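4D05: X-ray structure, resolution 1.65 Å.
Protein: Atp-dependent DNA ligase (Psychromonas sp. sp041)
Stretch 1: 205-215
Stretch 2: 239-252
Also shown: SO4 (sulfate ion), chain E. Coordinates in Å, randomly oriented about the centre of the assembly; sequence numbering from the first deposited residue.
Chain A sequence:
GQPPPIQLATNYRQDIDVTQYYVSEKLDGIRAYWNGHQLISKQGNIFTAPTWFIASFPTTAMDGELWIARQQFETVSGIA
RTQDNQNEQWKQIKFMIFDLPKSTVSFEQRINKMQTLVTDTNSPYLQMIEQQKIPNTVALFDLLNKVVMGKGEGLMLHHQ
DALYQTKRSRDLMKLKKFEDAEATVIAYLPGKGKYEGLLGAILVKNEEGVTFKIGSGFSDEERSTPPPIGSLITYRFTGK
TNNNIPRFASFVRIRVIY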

ATOM      1  N   LYS A 205      -6.723   8.782  22.680  1.00  6.10           N
ATOM      2  CA  LYS A 205      -7.370   7.483  22.668  1.00  5.86           C
ATOM      3  C   LYS A 205      -7.739   7.157  21.224  1.00  5.96           C
ATOM      4  O   LYS A 205      -8.449   7.929  20.559  1.00  6.56           O
ATOM      5  CB  LYS A 205      -8.601   7.463  23.562  1.00  8.39           C
ATOM      6  CG  LYS A 205      -9.256   6.102  23.670  1.00  9.50           C
ATOM      7  CD  LYS A 205     -10.358   6.109  24.738  1.00 14.64           C
ATOM      8  CE  LYS A 205     -11.010   4.759  24.922  1.00 17.82           C
ATOM      9  NZ  LYS A 205     -12.077   4.803  25.992  1.00 19.92           N
ATOM     10  N   ASN A 206      -7.219   6.042  20.727  1.00  6.12           N
ATOM     11  CA  ASN A 206      -7.365   5.731  19.315  1.00  8.00           C
ATOM     12  C   ASN A 206      -8.607   4.905  19.035  1.00 11.85           C
ATOM     13  O   ASN A 206      -9.417   4.620  19.948  1.00 10.43           O
ATOM     14  CB  ASN A 206      -6.090   5.089  18.726  1.00  7.78           C
ATOM     15  CG  ASN A 206      -5.870   3.648  19.170  1.00  8.16           C
ATOM     16  OD1 ASN A 206      -6.718   3.040  19.823  1.00  8.44           O
ATOM     17  ND2 ASN A 206      -4.713   3.093  18.817  1.00 11.00           N
ATOM     18  N   GLU A 207      -8.783   4.544  17.762  1.00 14.49           N
ATOM     19  CA  GLU A 207     -10.017   3.910  17.357  1.00 18.44           C
ATOM     20  C   GLU A 207     -10.097   2.444  17.819  1.00 17.46           C
ATOM     21  O   GLU A 207     -11.159   1.835  17.779  1.00 21.82           O
ATOM     22  CB  GLU A 207     -10.227   4.111  15.847  1.00 24.89           C
ATOM     23  CG  GLU A 207     -10.055   5.617  15.497  1.00 29.97           C
ATOM     24  CD  GLU A 207     -10.550   6.019  14.112  1.00 33.42           C
ATOM     25  OE1 GLU A 207     -10.126   5.398  13.114  1.00 32.27           O
ATOM     26  OE2 GLU A 207     -11.356   6.984  14.032  1.00 36.27           O
ATOM     27  N   GLU A 208      -9.000   1.902  18.320  1.00 13.26           N
ATOM     28  CA  GLU A 208      -9.043   0.568  18.916  1.00 13.44           C
ATOM     29  C   GLU A 208      -9.276   0.608  20.423  1.00 14.13           C
ATOM     30  O   GLU A 208      -9.310  -0.450  21.067  1.00 15.67           O
ATOM     31  CB  GLU A 208      -7.733  -0.177  18.682  1.00 17.25           C
ATOM     32  CG  GLU A 208      -7.467  -0.651  17.274  1.00 20.60           C
ATOM     33  CD  GLU A 208      -6.160  -1.432  17.231  1.00 25.44           C
ATOM     34  OE1 GLU A 208      -6.151  -2.629  17.582  1.00 27.95           O
ATOM     35  OE2 GLU A 208      -5.128  -0.846  16.896  1.00 26.78           O
ATOM     36  N   GLY A 209      -9.422   1.816  20.980  1.00 11.61           N
ATOM     37  CA  GLY A 209      -9.703   1.984  22.395  1.00 12.85           C
ATOM     38  C   GLY A 209      -8.459   2.023  23.273  1.00 12.80           C
ATOM     39  O   GLY A 209      -8.557   1.859  24.502  1.00 13.46           O
ATOM     40  N   VAL A 210      -7.293   2.224  22.652  1.00  9.09           N
ATOM     41  CA  VAL A 210      -6.051   2.294  23.400  1.00  7.43           C
ATOM     42  C   VAL A 210      -5.688   3.747  23.697  1.00  6.62           C
ATOM     43  O   VAL A 210      -5.700   4.610  22.801  1.00  7.35           O
ATOM     44  CB  VAL A 210      -4.911   1.631  22.624  1.00 10.58           C
ATOM     45  CG1 VAL A 210      -3.604   1.785  23.385  1.00 10.52           C
ATOM     46  CG2 VAL A 210      -5.249   0.160  22.361  1.00 12.15           C
ATOM     47  N   THR A 211      -5.407   4.030  24.962  1.00  7.26           N
ATOM     48  CA  THR A 211      -4.948   5.345  25.376  1.00  5.87           C
ATOM     49  C   THR A 211      -3.419   5.322  25.516  1.00  5.20           C
ATOM     50  O   THR A 211      -2.839   4.427  26.148  1.00  6.97           O
ATOM     51  CB  THR A 211      -5.599   5.769  26.712  1.00  6.46           C
ATOM     52  OG1 THR A 211      -7.001   5.871  26.526  1.00  8.30           O
ATOM     53  CG2 THR A 211      -5.080   7.107  27.198  1.00  9.79           C
ATOM     54  N   PHE A 212      -2.771   6.328  24.950  1.00  5.05           N
ATOM     55  CA  PHE A 212      -1.304   6.397  24.968  1.00  5.16           C
ATOM     56  C   PHE A 212      -0.801   7.796  24.800  1.00  5.91           C
ATOM     57  O   PHE A 212      -1.545   8.706  24.392  1.00  6.55           O
ATOM     58  CB  PHE A 212      -0.666   5.472  23.908  1.00  6.69           C
ATOM     59  CG  PHE A 212      -1.044   5.806  22.502  1.00  7.19           C
ATOM     60  CD1 PHE A 212      -2.260   5.383  21.983  1.00  7.14           C
ATOM     61  CD2 PHE A 212      -0.188   6.562  21.697  1.00  7.17           C
ATOM     62  CE1 PHE A 212      -2.625   5.701  20.665  1.00  6.70           C
ATOM     63  CE2 PHE A 212      -0.513   6.867  20.386  1.00  6.12           C
ATOM     64  CZ  PHE A 212      -1.755   6.442  19.869  1.00  6.14           C
ATOM     65  N   LYS A 213       0.472   7.962  25.149  1.00  6.28           N
ATOM     66  CA  LYS A 213       1.148   9.263  25.092  1.00  4.00           C
ATOM     67  C   LYS A 213       1.822   9.504  23.747  1.00  5.46           C
ATOM     68  O   LYS A 213       2.477   8.623  23.215  1.00  6.90           O
ATOM     69  CB  LYS A 213       2.210   9.302  26.190  1.00  8.22           C
ATOM     70  CG  LYS A 213       3.017  10.561  26.249  1.00 10.16           C
ATOM     71  CD  LYS A 213       3.996  10.546  27.406  1.00 14.03           C
ATOM     72  CE  LYS A 213       5.273   9.798  27.055  1.00 20.98           C
ATOM     73  NZ  LYS A 213       6.273  10.080  28.129  1.00 27.64           N
ATOM     74  N   ILE A 214       1.722  10.729  23.245  1.00  4.70           N
ATOM     75  CA  ILE A 214       2.468  11.185  22.092  1.00  5.31           C
ATOM     76  C   ILE A 214       3.236  12.436  22.471  1.00  5.65           C
ATOM     77  O   ILE A 214       2.627  13.479  22.789  1.00  4.22           O
ATOM     78  CB  ILE A 214       1.560  11.481  20.874  1.00  5.07           C
ATOM     79  CG1 ILE A 214       0.855  10.211  20.419  1.00  7.02           C
ATOM     80  CG2 ILE A 214       2.364  12.086  19.728  1.00  6.83           C
ATOM     81  CD1 ILE A 214      -0.196  10.477  19.350  1.00  8.20           C
ATOM     82  N   GLY A 215       4.573  12.337  22.455  1.00  5.31           N
ATOM     83  CA  GLY A 215       5.412  13.459  22.882  1.00  4.37           C
ATOM     84  C   GLY A 215       6.268  14.044  21.772  1.00  4.92           C
ATOM     85  O   GLY A 215       6.978  15.017  22.003  1.00  8.78           O
ATOM     86  N   GLY A 239       3.745  -0.528  13.552  1.00 14.51           N
ATOM     87  CA  GLY A 239       3.539  -1.697  14.390  1.00 15.44           C
ATOM     88  C   GLY A 239       3.049  -1.379  15.790  1.00 15.08           C
ATOM     89  O   GLY A 239       2.721  -0.240  16.095  1.00 12.27           O
ATOM     90  N   LYS A 240       3.024  -2.394  16.648  1.00 17.58           N
ATOM     91  CA  LYS A 240       2.530  -2.247  18.001  1.00 18.07           C
ATOM     92  C   LYS A 240       3.560  -2.709  19.001  1.00 21.58           C
ATOM     93  O   LYS A 240       4.399  -3.573  18.711  1.00 22.36           O
ATOM     94  CB  LYS A 240       1.282  -3.089  18.197  1.00 19.31           C
ATOM     95  CG  LYS A 240       0.181  -2.777  17.211  1.00 18.47           C
ATOM     96  CD  LYS A 240      -0.434  -1.426  17.522  1.00 18.58           C
ATOM     97  CE  LYS A 240      -1.617  -1.104  16.617  1.00 21.10           C
ATOM     98  NZ  LYS A 240      -2.631  -2.208  16.538  1.00 20.52           N
ATOM     99  N   THR A 241       3.493  -2.135  20.191  1.00 21.59           N
ATOM    100  CA  THR A 241       4.385  -2.545  21.245  1.00 25.93           C
ATOM    101  C   THR A 241       3.503  -3.270  22.224  1.00 26.65           C
ATOM    102  O   THR A 241       2.410  -3.711  21.859  1.00 25.99           O
ATOM    103  CB  THR A 241       5.156  -1.349  21.882  1.00 29.98           C
ATOM    104  OG1 THR A 241       6.071  -1.826  22.882  1.00 36.88           O
ATOM    105  CG2 THR A 241       4.232  -0.388  22.514  1.00 26.27           C
ATOM    106  N   ASN A 242       3.987  -3.441  23.446  1.00 31.48           N
ATOM    107  CA  ASN A 242       3.193  -4.107  24.473  1.00 32.90           C
ATOM    108  C   ASN A 242       1.876  -3.381  24.630  1.00 27.75           C
ATOM    109  O   ASN A 242       1.778  -2.167  24.373  1.00 27.63           O
ATOM    110  CB  ASN A 242       3.921  -4.137  25.824  1.00 39.21           C
ATOM    111  CG  ASN A 242       5.185  -4.941  25.777  1.00 44.55           C
ATOM    112  OD1 ASN A 242       5.157  -6.169  25.909  1.00 48.47           O
ATOM    113  ND2 ASN A 242       6.316  -4.260  25.566  1.00 46.22           N
ATOM    114  N   ASN A 243       0.859  -4.132  25.021  1.00 22.86           N
ATOM    115  CA  ASN A 243      -0.431  -3.539  25.356  1.00 20.65           C
ATOM    116  C   ASN A 243      -1.148  -2.920  24.149  1.00 18.69           C
ATOM    117  O   ASN A 243      -2.021  -2.045  24.332  1.00 18.52           O
ATOM    118  CB  ASN A 243      -0.260  -2.461  26.450  1.00 21.14           C
ATOM    119  CG  ASN A 243       0.591  -2.934  27.632  1.00 21.32           C
ATOM    120  OD1 ASN A 243       1.550  -2.261  28.069  1.00 23.82           O
ATOM    121  ND2 ASN A 243       0.219  -4.046  28.184  1.00 18.26           N
ATOM    122  N   ASN A 244      -0.786  -3.379  22.934  1.00 16.91           N
ATOM    123  CA  ASN A 244      -1.369  -2.883  21.688  1.00 16.15           C
ATOM    124  C   ASN A 244      -1.215  -1.371  21.485  1.00 14.64           C
ATOM    125  O   ASN A 244      -2.078  -0.713  20.879  1.00 14.24           O
ATOM    126  CB  ASN A 244      -2.853  -3.235  21.589  1.00 18.68           C
ATOM    127  CG  ASN A 244      -3.354  -3.193  20.159  1.00 21.22           C
ATOM    128  OD1 ASN A 244      -2.573  -3.344  19.217  1.00 23.99           O
ATOM    129  ND2 ASN A 244      -4.643  -2.932  19.984  1.00 23.67           N
ATOM    130  N   ILE A 245      -0.119  -0.825  21.986  1.00 12.81           N
ATOM    131  CA  ILE A 245       0.135   0.595  21.816  1.00 12.09           C
ATOM    132  C   ILE A 245       0.861   0.826  20.480  1.00 11.03           C
ATOM    133  O   ILE A 245       1.848   0.141  20.180  1.00 12.01           O
ATOM    134  CB  ILE A 245       0.959   1.136  22.967  1.00 13.90           C
ATOM    135  CG1 ILE A 245       0.174   0.954  24.272  1.00 14.27           C
ATOM    136  CG2 ILE A 245       1.293   2.590  22.702  1.00 15.55           C
ATOM    137  CD1 ILE A 245       0.970   1.182  25.562  1.00 17.37           C
ATOM    138  N   PRO A 246       0.392   1.788  19.667  1.00 10.90           N
ATOM    139  CA  PRO A 246       1.157   2.077  18.438  1.00 10.50           C
ATOM    140  C   PRO A 246       2.607   2.444  18.743  1.00 10.69           C
ATOM    141  O   PRO A 246       2.897   3.258  19.631  1.00 10.89           O
ATOM    142  CB  PRO A 246       0.408   3.273  17.820  1.00  9.12           C
ATOM    143  CG  PRO A 246      -1.019   3.110  18.344  1.00 10.04           C
ATOM    144  CD  PRO A 246      -0.829   2.595  19.762  1.00 10.62           C
ATOM    145  N   ARG A 247       3.516   1.825  18.001  1.00 11.11           N
ATOM    146  CA  ARG A 247       4.932   1.948  18.267  1.00 10.68           C
ATOM    147  C   ARG A 247       5.539   3.150  17.537  1.00  9.71           C
ATOM    148  O   ARG A 247       5.221   3.430  16.378  1.00  8.91           O
ATOM    149  CB  ARG A 247       5.616   0.630  17.848  1.00 13.91           C
ATOM    150  CG  ARG A 247       6.894   0.289  18.576  1.00 20.08           C
ATOM    151  CD  ARG A 247       7.373  -1.171  18.246  1.00 22.60           C
ATOM    152  NE  ARG A 247       7.368  -1.371  16.807  1.00 29.98           N
ATOM    153  CZ  ARG A 247       7.199  -2.531  16.184  0.33 33.33           C
ATOM    154  NH1 ARG A 247       7.010  -3.666  16.870  0.95 34.28           N
ATOM    155  NH2 ARG A 247       7.214  -2.541  14.854  1.00 33.72           N
ATOM    156  N   PHE A 248       6.411   3.869  18.233  1.00  9.86           N
ATOM    157  CA  PHE A 248       7.100   5.050  17.690  1.00  9.24           C
ATOM    158  C   PHE A 248       6.092   6.088  17.204  1.00  9.01           C
ATOM    159  O   PHE A 248       6.264   6.691  16.156  1.00 12.00           O
ATOM    160  CB  PHE A 248       8.061   4.633  16.561  1.00 10.75           C
ATOM    161  CG  PHE A 248       8.969   3.507  16.954  1.00 12.41           C
ATOM    162  CD1 PHE A 248       9.680   3.563  18.150  1.00 12.66           C
ATOM    163  CD2 PHE A 248       9.113   2.389  16.143  1.00 15.28           C
ATOM    164  CE1 PHE A 248      10.486   2.515  18.520  1.00 14.37           C
ATOM    165  CE2 PHE A 248       9.930   1.345  16.516  1.00 14.85           C
ATOM    166  CZ  PHE A 248      10.615   1.412  17.694  1.00 15.90           C
ATOM    167  N   ALA A 249       5.038   6.298  17.989  1.00  9.43           N
ATOM    168  CA  ALA A 249       3.956   7.184  17.601  1.00  8.37           C
ATOM    169  C   ALA A 249       4.369   8.664  17.684  1.00  7.86           C
ATOM    170  O   ALA A 249       5.071   9.080  18.614  1.00 10.13           O
ATOM    171  CB  ALA A 249       2.781   6.924  18.486  1.00  8.81           C
ATOM    172  N   SER A 250       3.979   9.426  16.677  1.00  6.25           N
ATOM    173  CA  SER A 250       4.267  10.840  16.629  1.00  5.81           C
ATOM    174  C   SER A 250       3.038  11.573  16.089  1.00  5.66           C
ATOM    175  O   SER A 250       2.227  11.014  15.374  1.00  6.02           O
ATOM    176  CB  SER A 250       5.493  11.116  15.751  1.00  6.30           C
ATOM    177  OG  SER A 250       5.242  10.684  14.433  1.00  7.62           O
ATOM    178  N   PHE A 251       2.954  12.845  16.412  1.00  5.35           N
ATOM    179  CA  PHE A 251       1.855  13.698  15.997  1.00  4.22           C
ATOM    180  C   PHE A 251       2.029  14.111  14.554  1.00  5.26           C
ATOM    181  O   PHE A 251       3.119  14.531  14.162  1.00  7.08           O
ATOM    182  CB  PHE A 251       1.804  14.944  16.886  1.00  7.62           C
ATOM    183  CG  PHE A 251       0.728  15.944  16.491  1.00  6.45           C
ATOM    184  CD1 PHE A 251      -0.598  15.689  16.770  1.00  6.20           C
ATOM    185  CD2 PHE A 251       1.054  17.135  15.888  1.00  7.78           C
ATOM    186  CE1 PHE A 251      -1.579  16.597  16.404  1.00  7.93           C
ATOM    187  CE2 PHE A 251       0.078  18.050  15.534  1.00  8.22           C
ATOM    188  CZ  PHE A 251      -1.224  17.789  15.794  1.00  8.13           C
ATOM    189  N   VAL A 252       0.960  13.997  13.773  1.00  7.46           N
ATOM    190  CA  VAL A 252       0.948  14.517  12.407  1.00  6.96           C
ATOM    191  C   VAL A 252       0.190  15.843  12.356  1.00  6.74           C
ATOM    192  O   VAL A 252       0.811  16.887  12.208  1.00  8.83           O
ATOM    193  CB  VAL A 252       0.376  13.524  11.407  1.00  6.07           C
ATOM    194  CG1 VAL A 252       0.503  14.057   9.987  1.00  6.78           C
ATOM    195  CG2 VAL A 252       1.150  12.230  11.484  1.00  6.54           C
TER
HETATM  196  S   SO4 E1260     -10.664   3.945  29.230  1.00 23.01           S
HETATM  197  O1  SO4 E1260     -10.393   3.155  28.023  1.00 23.10           O
HETATM  198  O2  SO4 E1260     -11.534   3.155  30.114  1.00 23.06           O
HETATM  199  O3  SO4 E1260      -9.408   4.348  29.912  1.00 19.30           O
HETATM  200  O4  SO4 E1260     -11.389   5.143  28.802  1.00 26.71           O
HETATM  201  O   HOH W   1      -3.726   0.449  18.862  0.98 12.55           O
HETATM  202  O   HOH W   2       5.595  10.486  20.617  0.85 17.28           O

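Charged and polar contacts gather at one end of the interface, around Glu 208. Its two carboxylate oxygens take separate partners: Glu 208 OE2 forms a salt bridge with Lys 240 NZ at 2.9 Å, and Glu 208 OE1 accepts a hydrogen bond from Asn 244 ND2, also 2.9 Å. Asn 244 OD1 in turn accepts from Lys 240 NZ at 2.9 Å, closing a three-residue network. Lysine suits its place: although its CA-to-CB bond points sideways, its long chain carries the ammonium group to the carboxylate.

Glu 208 is positioned by a type I turn from Asn 206 to Gly 209, whose positive phi suits glycine. Asn 206 braces the turn: its OD1 accepts from Glu 208 N and Val 210 N, each at 3.0 Å. Water 1 joins Asn 206 ND2, Glu 208 OE2 and Asn 244 O, bridging the stretches; water 2 links Gly 215 N to Ala 249 O.

The apolar contacts centre on buried Phe 212. Pro 246 CD lies over one ring face, 3.9 Å from the centroid, a CH-pi contact, while small Ala 249 brings its CB to 3.8 Å from Phe 212 CE2. Branched side chains extend the packing: Val 210 CG1 meets Ile 245 CG1 at 4.0 Å, and Ile 214 CG2 meets Phe 251 CB at 4.1 Å.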